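Local coordinates for MutT/nudix family protein (Deinococcus radiodurans, PDB 2W4E), which probably hydrolyses ADP-ribose with magnesium as cofactor, and is seen here as its Nudix domain, without the N-terminal part of the natural protein, at residues A[12-15]-A[19-22]; A[85-90]-A[136-141]; A[116-121]-A[130-135]. All blocks are in the same frame, centred on the assembly; numbering follows the deposited sequence.

Interaction 1 of 3, residues A[12-15]-A[19-22]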
loop_
_atom_site.group_PDB
_atom_site.type_symbol
_atom_site.label_atom_id
_atom_site.label_comp_id
_atom_site.label_asym_id
_atom_site.label_seq_id
_atom_site.Cartn_x
_atom_site.Cartn_y
_atom_site.Cartn_z
ATOM N N PRO A 12 13.387 7.049 -4.257
ATOM C CA PRO A 12 14.768 7.348 -4.600
ATOM C C PRO A 12 15.607 7.436 -3.317
ATOM O O PRO A 12 15.206 8.127 -2.348
ATOM C CB PRO A 12 14.654 8.752 -5.253
ATOM C CG PRO A 12 13.199 9.110 -5.213
ATOM C CD PRO A 12 12.669 8.316 -4.046
ATOM N N VAL A 13 16.742 6.731 -3.282
ATOM C CA VAL A 13 17.589 6.719 -2.084
ATOM C C VAL A 13 19.026 7.095 -2.490
ATOM O O VAL A 13 19.588 6.516 -3.446
ATOM C CB VAL A 13 17.551 5.362 -1.367
ATOM C CG1 VAL A 13 18.633 5.256 -0.255
ATOM C CG2 VAL A 13 16.127 5.031 -0.806
ATOM N N THR A 14 19.617 8.036 -1.764
ATOM C CA THR A 14 20.996 8.486 -2.064
ATOM C C THR A 14 22.054 7.493 -1.528
ATOM O O THR A 14 21.721 6.585 -0.735
ATOM C CB THR A 14 21.236 9.859 -1.441
ATOM O OG1 THR A 14 21.296 9.734 0.000
ATOM C CG2 THR A 14 20.115 10.772 -1.806
ATOM N N ALA A 15 23.303 7.660 -1.963
ATOM C CA ALA A 15 24.458 6.930 -1.411
ATOM C C ALA A 15 24.534 7.051 0.104
ATOM O O ALA A 15 24.984 6.131 0.774
ATOM C CB ALA A 15 25.817 7.466 -2.037
ATOM N N ALA A 19 16.110 9.246 1.810
ATOM C CA ALA A 19 15.036 9.146 0.822
ATOM C C ALA A 19 14.811 10.521 0.221
ATOM O O ALA A 19 14.858 11.530 0.926
ATOM C CB ALA A 19 13.748 8.646 1.484
ATOM N N VAL A 20 14.541 10.563 -1.070
ATOM C CA VAL A 20 14.174 11.800 -1.713
ATOM C C VAL A 20 12.660 11.841 -1.921
ATOM O O VAL A 20 12.164 11.258 -2.888
ATOM C CB VAL A 20 14.918 11.996 -3.051
ATOM C CG1 VAL A 20 14.596 13.391 -3.641
ATOM C CG2 VAL A 20 16.451 11.801 -2.827
ATOM N N LEU A 21 11.960 12.533 -1.020
ATOM C CA LEU A 21 10.501 12.675 -1.090
ATOM C C LEU A 21 10.081 13.996 -1.698
ATOM O O LEU A 21 10.896 14.876 -1.893
ATOM C CB LEU A 21 9.879 12.556 0.315
ATOM C CG LEU A 21 10.385 11.358 1.096
ATOM C CD1 LEU A 21 9.688 11.202 2.472
ATOM C CD2 LEU A 21 10.134 10.111 0.226
ATOM N N ILE A 22 8.794 14.123 -1.989
ATOM C CA ILE A 22 8.215 15.400 -2.386
ATOM C C ILE A 22 6.987 15.744 -1.541
ATOM O O ILE A 22 6.326 14.839 -0.995
ATOM C CB ILE A 22 7.807 15.425 -3.864
ATOM C CG1 ILE A 22 6.808 14.285 -4.162
ATOM C CG2 ILE A 22 9.056 15.366 -4.767
ATOM C CD1 ILE A 22 6.238 14.315 -5.566
#
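The carbonyl of Pro12 is the flat group that carries this contact, and it meets Val20: Val20 N lies 24° out of the carbonyl plane. Val20 N to Pro12 O is 2.8 Å and the N-H points almost straight at the acceptor (162°), while Ala19 CA adds a CA-H...O contact to Pro12 O at 3.3 Å. The Pro12 ring presents CG and CD to the Val20 carbonyl, with Pro12 CD 3.2 Å and Pro12 CG 3.3 Å from Val20 O. That oxygen is buried and has no hydrogen-bond partner in the model, and the proline carbons pack against it.

Beside this, Pro12 CB packs on Val20 CB at 3.9 Å, the two side chains crossing near a right angle. Val20 CG2 lies on the amide side of its own residue, and from there it meets Thr14 CG2 at 3.9 Å. Thr14 turns its OG1 the other way, to a hydrogen bond with Glu18 OE1.

The strands are bridged once, Val13 with Ala19, and the segment axes run at 136°, so they splay rather than pair along their length. Behind Pro12 and Val20 lie Leu55 and Val59 of helix 47-59, whose sequence fits the Nudix box. Strand 6-14 belongs to the mixed sheet and strand 18-26 to the three-stranded antiparallel one, so the arrangement is the junction of the two sheets of the Nudix fold, beside the Nudix helix.

Interaction 2 of 3, residues A[85-90]-A[136-141]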
loop_
_atom_site.group_PDB
_atom_site.type_symbol
_atom_site.label_atom_id
_atom_site.label_comp_id
_atom_site.label_asym_id
_atom_site.label_seq_id
_atom_site.Cartn_x
_atom_site.Cartn_y
_atom_site.Cartn_z
ATOM N N PRO A 85 5.890 -0.092 -8.611
ATOM C CA PRO A 85 6.881 0.570 -7.754
ATOM C C PRO A 85 8.321 0.134 -8.048
ATOM O O PRO A 85 8.546 -1.039 -8.404
ATOM C CB PRO A 85 6.449 0.185 -6.333
ATOM C CG PRO A 85 5.748 -1.144 -6.482
ATOM C CD PRO A 85 5.173 -1.171 -7.921
ATOM N N LEU A 86 9.269 1.083 -7.989
ATOM C CA LEU A 86 10.695 0.750 -8.046
ATOM C C LEU A 86 11.488 1.433 -6.926
ATOM O O LEU A 86 11.222 2.613 -6.564
ATOM C CB LEU A 86 11.335 1.052 -9.426
ATOM C CG LEU A 86 10.802 0.202 -10.618
ATOM C CD1 LEU A 86 9.768 0.979 -11.345
ATOM C CD2 LEU A 86 11.920 -0.240 -11.603
ATOM N N LEU A 87 12.475 0.708 -6.422
ATOM C CA LEU A 87 13.496 1.303 -5.564
ATOM C C LEU A 87 14.710 1.791 -6.402
ATOM O O LEU A 87 15.372 0.990 -7.093
ATOM C CB LEU A 87 13.942 0.272 -4.558
ATOM C CG LEU A 87 15.137 0.646 -3.679
ATOM C CD1 LEU A 87 14.793 1.898 -2.778
ATOM C CD2 LEU A 87 15.499 -0.554 -2.814
ATOM N N ALA A 88 14.999 3.082 -6.336
ATOM C CA ALA A 88 16.189 3.644 -7.015
ATOM C C ALA A 88 17.314 3.928 -5.981
ATOM O O ALA A 88 17.098 4.606 -4.961
ATOM C CB ALA A 88 15.803 4.916 -7.805
ATOM N N LEU A 89 18.512 3.399 -6.241
ATOM C CA LEU A 89 19.630 3.543 -5.289
ATOM C C LEU A 89 20.725 4.403 -5.883
ATOM O O LEU A 89 20.743 4.660 -7.115
ATOM C CB LEU A 89 20.176 2.152 -4.894
ATOM C CG LEU A 89 18.982 1.372 -4.301
ATOM C CD1 LEU A 89 19.062 -0.104 -4.515
ATOM C CD2 LEU A 89 18.713 1.717 -2.800
ATOM N N GLY A 90 21.644 4.851 -5.031
ATOM C CA GLY A 90 22.761 5.671 -5.537
ATOM C C GLY A 90 22.313 6.964 -6.202
ATOM O O GLY A 90 22.986 7.470 -7.102
ATOM N N ARG A 136 11.486 -2.222 2.113
ATOM C CA ARG A 136 12.148 -2.217 3.442
ATOM C C ARG A 136 13.148 -3.360 3.600
ATOM O O ARG A 136 14.243 -3.146 4.110
ATOM C CB ARG A 136 11.089 -2.263 4.559
ATOM C CG ARG A 136 11.656 -2.082 5.958
ATOM C CD ARG A 136 10.523 -2.095 7.010
ATOM N NE ARG A 136 11.075 -1.539 8.245
ATOM C CZ ARG A 136 10.389 -0.990 9.236
ATOM N NH1 ARG A 136 9.057 -0.897 9.191
ATOM N NH2 ARG A 136 11.046 -0.542 10.298
ATOM N N GLY A 137 12.774 -4.557 3.141
ATOM C CA GLY A 137 13.666 -5.747 3.224
ATOM C C GLY A 137 14.973 -5.491 2.477
ATOM O O GLY A 137 16.080 -5.658 3.039
ATOM N N GLU A 138 14.851 -5.061 1.223
ATOM C CA GLU A 138 16.026 -4.623 0.421
ATOM C C GLU A 138 16.927 -3.586 1.120
ATOM O O GLU A 138 18.151 -3.722 1.139
ATOM C CB GLU A 138 15.548 -4.097 -0.943
ATOM C CG GLU A 138 16.612 -3.917 -1.978
ATOM C CD GLU A 138 17.270 -5.234 -2.477
ATOM O OE1 GLU A 138 16.578 -6.206 -2.856
ATOM O OE2 GLU A 138 18.506 -5.280 -2.500
ATOM N N LEU A 139 16.339 -2.525 1.675
ATOM C CA LEU A 139 17.180 -1.482 2.292
ATOM C C LEU A 139 17.903 -1.968 3.558
ATOM O O LEU A 139 19.024 -1.523 3.889
ATOM C CB LEU A 139 16.325 -0.240 2.583
ATOM C CG LEU A 139 15.754 0.447 1.304
ATOM C CD1 LEU A 139 14.665 1.450 1.694
ATOM C CD2 LEU A 139 16.889 1.146 0.581
ATOM N N THR A 140 17.244 -2.867 4.277
ATOM C CA THR A 140 17.812 -3.427 5.521
ATOM C C THR A 140 18.965 -4.355 5.179
ATOM O O THR A 140 20.007 -4.294 5.794
ATOM C CB THR A 140 16.750 -4.218 6.287
ATOM O OG1 THR A 140 15.587 -3.386 6.455
ATOM C CG2 THR A 140 17.301 -4.667 7.664
ATOM N N ARG A 141 18.762 -5.202 4.184
ATOM C CA ARG A 141 19.814 -6.107 3.703
ATOM C C ARG A 141 21.076 -5.389 3.245
ATOM O O ARG A 141 22.182 -5.827 3.554
ATOM C CB ARG A 141 19.286 -6.985 2.587
ATOM C CG ARG A 141 18.272 -7.967 3.101
ATOM C CD ARG A 141 17.957 -9.055 2.094
ATOM N NE ARG A 141 17.290 -8.570 0.884
ATOM C CZ ARG A 141 15.967 -8.517 0.692
ATOM N NH1 ARG A 141 15.117 -8.884 1.650
ATOM N NH2 ARG A 141 15.482 -8.092 -0.473
#
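Leu139 and Glu138 of helix 126-141 pack against Leu87 and Leu89 of strand 82-93, a helix-on-sheet layer of the Nudix alpha/beta/alpha sandwich. Strand and helix segments run nearly parallel, at 19°, with axes 10.5 Å apart, so side chains alone bridge them.

The tight part is apolar. Leu139 CD2 is shared by two leucines, at 3.9 Å from Leu89 CD2 and 4.0 Å from Leu87 CD1. The other branch of Leu87, CD2, meets the residue before Leu139: with Leu87 CG anti to the backbone N (chi1 172°), CD2 comes to 3.6 Å from Glu138 CG, the shortest approach of the contact. Glu138 thus offers its aliphatic stem to the leucine. Tyr115 and Leu111 of helix 111-120 also touch Leu139, and Val13 touches Leu87.

The outer side is polar and more open to solvent. Bent at chi2, Glu138 carries its carboxylate to arginines: Arg141 NH2 reaches OE1 at 3.2 Å from well above the carboxylate plane (64° out of it), and OE2 is paired with Arg142 NE. Two positive partners would probably stabilise the charged form of this glutamate. One face of the Arg141 guanidinium has Gly137 C and Glu138 N near its rim. Thr140 N and Thr140 OG1 both bond to Arg136 O, one turn earlier, from opposite faces of its carbonyl plane, OG1 donating at 2.7 Å.

Interaction 3 of 3, residues A[116-121]-A[130-135]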
loop_
_atom_site.group_PDB
_atom_site.type_symbol
_atom_site.label_atom_id
_atom_site.label_comp_id
_atom_site.label_asym_id
_atom_site.label_seq_id
_atom_site.Cartn_x
_atom_site.Cartn_y
_atom_site.Cartn_z
ATOM N N ARG A 116 10.301 5.770 10.569
ATOM C CA ARG A 116 9.622 6.130 11.813
ATOM C C ARG A 116 8.270 6.745 11.440
ATOM O O ARG A 116 7.238 6.345 11.983
ATOM C CB ARG A 116 10.445 7.083 12.673
ATOM C CG ARG A 116 9.767 7.346 14.009
ATOM C CD ARG A 116 10.213 8.703 14.605
ATOM N NE ARG A 116 9.818 9.824 13.754
ATOM C CZ ARG A 116 8.568 10.254 13.561
ATOM N NH1 ARG A 116 7.534 9.708 14.192
ATOM N NH2 ARG A 116 8.352 11.271 12.742
ATOM N N MET A 117 8.268 7.681 10.495
ATOM C CA MET A 117 7.021 8.245 9.976
ATOM C C MET A 117 6.046 7.154 9.493
ATOM O O MET A 117 4.884 7.156 9.868
ATOM C CB MET A 117 7.282 9.249 8.872
ATOM C CG MET A 117 7.970 10.526 9.351
ATOM S SD MET A 117 8.710 11.467 7.954
ATOM C CE MET A 117 7.229 12.165 7.257
ATOM N N LEU A 118 6.538 6.252 8.652
ATOM C CA LEU A 118 5.731 5.141 8.118
ATOM C C LEU A 118 5.021 4.339 9.251
ATOM O O LEU A 118 3.826 4.112 9.191
ATOM C CB LEU A 118 6.620 4.214 7.299
ATOM C CG LEU A 118 5.947 3.063 6.521
ATOM C CD1 LEU A 118 4.914 3.583 5.529
ATOM C CD2 LEU A 118 6.974 2.121 5.843
ATOM N N GLU A 119 5.770 3.950 10.274
ATOM C CA GLU A 119 5.260 3.095 11.321
ATOM C C GLU A 119 4.239 3.849 12.174
ATOM O O GLU A 119 3.205 3.285 12.554
ATOM C CB GLU A 119 6.417 2.559 12.144
ATOM C CG GLU A 119 7.180 1.480 11.411
ATOM C CD GLU A 119 8.253 0.866 12.247
ATOM O OE1 GLU A 119 8.480 1.385 13.370
ATOM O OE2 GLU A 119 8.867 -0.145 11.796
ATOM N N ALA A 120 4.482 5.146 12.362
ATOM C CA ALA A 120 3.589 6.000 13.134
ATOM C C ALA A 120 2.277 6.327 12.410
ATOM O O ALA A 120 1.355 6.874 13.013
ATOM C CB ALA A 120 4.317 7.287 13.522
ATOM N N GLY A 121 2.165 6.013 11.127
ATOM C CA GLY A 121 0.969 6.464 10.395
ATOM C C GLY A 121 1.034 7.852 9.774
ATOM O O GLY A 121 0.064 8.327 9.167
ATOM N N LEU A 130 2.854 1.916 0.599
ATOM C CA LEU A 130 2.986 0.500 0.230
ATOM C C LEU A 130 4.384 0.297 -0.380
ATOM O O LEU A 130 5.018 -0.704 -0.148
ATOM C CB LEU A 130 1.899 0.073 -0.779
ATOM C CG LEU A 130 1.966 -1.357 -1.334
ATOM C CD1 LEU A 130 2.165 -2.459 -0.211
ATOM C CD2 LEU A 130 0.723 -1.649 -2.139
ATOM N N THR A 131 4.859 1.267 -1.160
ATOM C CA THR A 131 6.187 1.123 -1.798
ATOM C C THR A 131 7.274 1.056 -0.723
ATOM O O THR A 131 8.231 0.268 -0.829
ATOM C CB THR A 131 6.422 2.273 -2.782
ATOM O OG1 THR A 131 5.396 2.228 -3.770
ATOM C CG2 THR A 131 7.821 2.171 -3.502
ATOM N N LEU A 132 7.122 1.899 0.303
ATOM C CA LEU A 132 8.107 1.943 1.421
ATOM C C LEU A 132 8.140 0.609 2.147
ATOM O O LEU A 132 9.209 0.088 2.450
ATOM C CB LEU A 132 7.816 3.086 2.405
ATOM C CG LEU A 132 8.228 4.471 1.871
ATOM C CD1 LEU A 132 7.392 5.534 2.646
ATOM C CD2 LEU A 132 9.746 4.678 2.086
ATOM N N TRP A 133 6.970 0.049 2.418
ATOM C CA TRP A 133 6.946 -1.258 3.028
ATOM C C TRP A 133 7.624 -2.278 2.116
ATOM O O TRP A 133 8.433 -3.061 2.578
ATOM C CB TRP A 133 5.518 -1.706 3.356
ATOM C CG TRP A 133 4.984 -1.082 4.571
ATOM C CD1 TRP A 133 3.996 -0.139 4.644
ATOM C CD2 TRP A 133 5.400 -1.333 5.918
ATOM N NE1 TRP A 133 3.764 0.207 5.960
ATOM C CE2 TRP A 133 4.616 -0.502 6.764
ATOM C CE3 TRP A 133 6.339 -2.184 6.495
ATOM C CZ2 TRP A 133 4.756 -0.500 8.153
ATOM C CZ3 TRP A 133 6.473 -2.200 7.889
ATOM C CH2 TRP A 133 5.667 -1.367 8.700
ATOM N N GLN A 134 7.277 -2.296 0.831
ATOM C CA GLN A 134 7.853 -3.328 -0.059
ATOM C C GLN A 134 9.372 -3.176 -0.222
ATOM O O GLN A 134 10.055 -4.165 -0.432
ATOM C CB GLN A 134 7.203 -3.263 -1.459
ATOM C CG GLN A 134 5.715 -3.685 -1.557
ATOM C CD GLN A 134 5.182 -3.339 -2.964
ATOM O OE1 GLN A 134 5.793 -2.530 -3.674
ATOM N NE2 GLN A 134 4.075 -3.905 -3.348
ATOM N N ALA A 135 9.905 -1.950 -0.128
ATOM C CA ALA A 135 11.353 -1.729 -0.280
ATOM C C ALA A 135 12.174 -2.040 0.993
ATOM O O ALA A 135 13.401 -2.083 0.958
ATOM C CB ALA A 135 11.606 -0.262 -0.688
HETATM O O HOH W 1 2.068 2.170 7.141
#
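Leu118 extends with CG anti to its backbone N (chi1 -174°), and Trp133 swings its indole to the side of its own amide N (chi1 -78°); together these turns lay both leucine methyls against the indole. The motif is a helix-helix crossing in the outer layer of the Nudix fold, between helix 111-120 and helix 126-141, with segment axes 10.8 Å apart at -117°.

Leu118 CD2 makes a CH-pi contact over one indole face, 3.6 Å from the centroid of the five-membered ring and almost on its normal. Leu118 CD1 reaches the nitrogen side of the ring, 3.6 Å from Trp133 NE1. CD2 also lies 3.7 Å from Leu132 CB, so one methyl touches both Leu132 and the indole. At the margin Glu119 CG approaches Trp133 CH2 obliquely at 4.2 Å, while its carboxylate makes a salt bridge with Arg136. Trp133 also meets Trp133 of the second subunit, with the two rings nearly parallel, so Leu118 packs on a residue that also takes part in the contact between subunits.

Helix 111-120 ends in a Schellman motif at Gly121, whose N bonds to Leu118 O at 3.2 Å. The same carbonyl is weakly met by a water, 3.3 Å from Leu118 O. This water lies in the indole plane at its edge and accepts from Trp133 NE1 at 2.9 Å.

How the interactions relate
From the N terminus, interaction 1 comes first: strand 6-14 and strand 18-26 meet across a three-residue connection, passing the chain from one sheet to the other. It is complete before the others begin. Interaction 2 opens on strand 82-93 and closes only 45 residues later on helix 126-141; interaction 3, joining helix 111-120 to the same helix across eight residues, falls within that span, so the two nest. Interactions 1 and 2 share the mixed sheet, where Val13 N lies 2.7 Å from Ala88 O, a probable hydrogen bond. Interactions 2 and 3 also touch where Pro85 packs on Thr131 and Gln134. Interactions 1 and 3 do not touch, their nearest atoms being about 5 Å apart.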